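Local coordinates for adenosyl-chloride synthase (Thermotoga maritima, PDB 2ZBV) that binds adenosine and probably cleaves S-adenosyl-L-methionine, as a SAM hydrolase or chlorinating halogenase, at the interface of chains A and B. Sequence-based numbering; all coordinates share one arbitrary frame. Chains: chain A/B, Uncharacterized conserved protein.

The interface of chains A and B. Residues chain A 13, 17; chain B 34, 49, 52-53, 56.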
# COMPACT_ATOMS: atom_id res chain seq x y z
N HIS A 13 -0.37 -11.04 3.69
CA HIS A 13 -1.77 -10.95 4.08
C HIS A 13 -1.94 -10.62 5.57
O HIS A 13 -3.07 -10.53 6.06
CB HIS A 13 -2.49 -12.27 3.78
CG HIS A 13 -1.97 -13.43 4.57
ND1 HIS A 13 -0.88 -14.17 4.18
CD2 HIS A 13 -2.38 -13.95 5.75
CE1 HIS A 13 -0.63 -15.10 5.09
NE2 HIS A 13 -1.52 -14.99 6.05
N VAL A 17 -5.52 -9.63 7.63
CA VAL A 17 -6.18 -10.48 8.62
C VAL A 17 -6.38 -9.76 9.94
O VAL A 17 -7.37 -10.00 10.63
CB VAL A 17 -5.41 -11.81 8.87
CG1 VAL A 17 -5.42 -12.65 7.61
CG2 VAL A 17 -3.98 -11.54 9.30
N ILE B 34 -6.40 -8.25 1.03
CA ILE B 34 -5.62 -9.37 1.55
C ILE B 34 -4.20 -9.04 1.08
O ILE B 34 -3.26 -8.95 1.88
CB ILE B 34 -6.15 -10.70 0.97
CG1 ILE B 34 -7.53 -10.99 1.58
CG2 ILE B 34 -5.18 -11.84 1.29
CD1 ILE B 34 -8.16 -12.30 1.14
N VAL B 49 -2.11 -18.09 -0.53
CA VAL B 49 -2.35 -16.88 0.25
C VAL B 49 -3.83 -16.75 0.58
O VAL B 49 -4.20 -16.43 1.69
CB VAL B 49 -1.88 -15.60 -0.49
CG1 VAL B 49 -2.36 -14.36 0.25
CG2 VAL B 49 -0.34 -15.58 -0.56
N ARG B 52 -4.78 -19.22 3.46
CA ARG B 52 -4.25 -18.81 4.75
C ARG B 52 -4.94 -17.58 5.30
O ARG B 52 -5.20 -17.50 6.51
CB ARG B 52 -2.74 -18.63 4.66
CG ARG B 52 -2.11 -19.95 4.24
CD ARG B 52 -0.62 -19.94 4.10
NE ARG B 52 -0.17 -21.23 3.58
CZ ARG B 52 1.02 -21.76 3.83
NH1 ARG B 52 1.89 -21.12 4.59
NH2 ARG B 52 1.34 -22.95 3.32
N ALA B 53 -5.26 -16.62 4.44
CA ALA B 53 -5.94 -15.42 4.90
C ALA B 53 -7.40 -15.71 5.26
O ALA B 53 -7.91 -15.19 6.26
CB ALA B 53 -5.88 -14.34 3.84
N ASP B 56 -8.91 -16.43 8.80
CA ASP B 56 -9.19 -15.39 9.79
C ASP B 56 -10.36 -14.47 9.43
O ASP B 56 -10.63 -13.50 10.13
CB ASP B 56 -7.93 -14.57 10.07
CG ASP B 56 -6.88 -15.36 10.83
OD1 ASP B 56 -7.22 -15.98 11.86
OD2 ASP B 56 -5.70 -15.36 10.41
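A:His13 packs against B:Ile34, B:Val49, B:Arg52 and B:Ala53, giving the larger part of chain A's share of this mainly van der Waals patch. Its CB lies 3.7 Å from CG2 of B:Ile34, the branch of that side chain that stands anti to its backbone N, while CG1 of B:Val49 reaches the same CB more loosely. The carbonyl O of B:Ile34 lies 3.3 Å from CA of A:His13. Beyond CB, the imidazole runs alongside the helix of chain B: CD2 comes within 3.9 Å of CA of B:Ala53, and the CE1–NE2 end meets CB of B:Arg52, NE2 at 4.1 Å. With chi1 at 64°, CG of A:His13 sits between its own backbone N and carbonyl carbon, which turns the ring towards B:Ala53 and B:Arg52. The guanidinium of B:Arg52 extends away, its plane turned 83° from the imidazole, and probably has little direct part here. A:Val17 continues the contact: CG1 lies in the plane of the imidazole at its edge and also 3.8 Å from the carbonyl O of B:Ala53, while CB rests 3.9 Å from CB of B:Asp56, with carboxylate OD2 as near. No polar atom of one chain lies within bonding reach of the other in this patch, which probably holds by close packing. An alanine in place of A:His13 would probably open a gap beside B:Ala53 and B:Arg52 and deprive A:Val17 CG1 of the ring edge it packs on. The structure alone does not show that this assembly is the biological oligomer. A:His13 lies in the loop just before helix 14-25, which bears A:Val17; opposite stand strand 31-35, helix 43-54 and the loop after it.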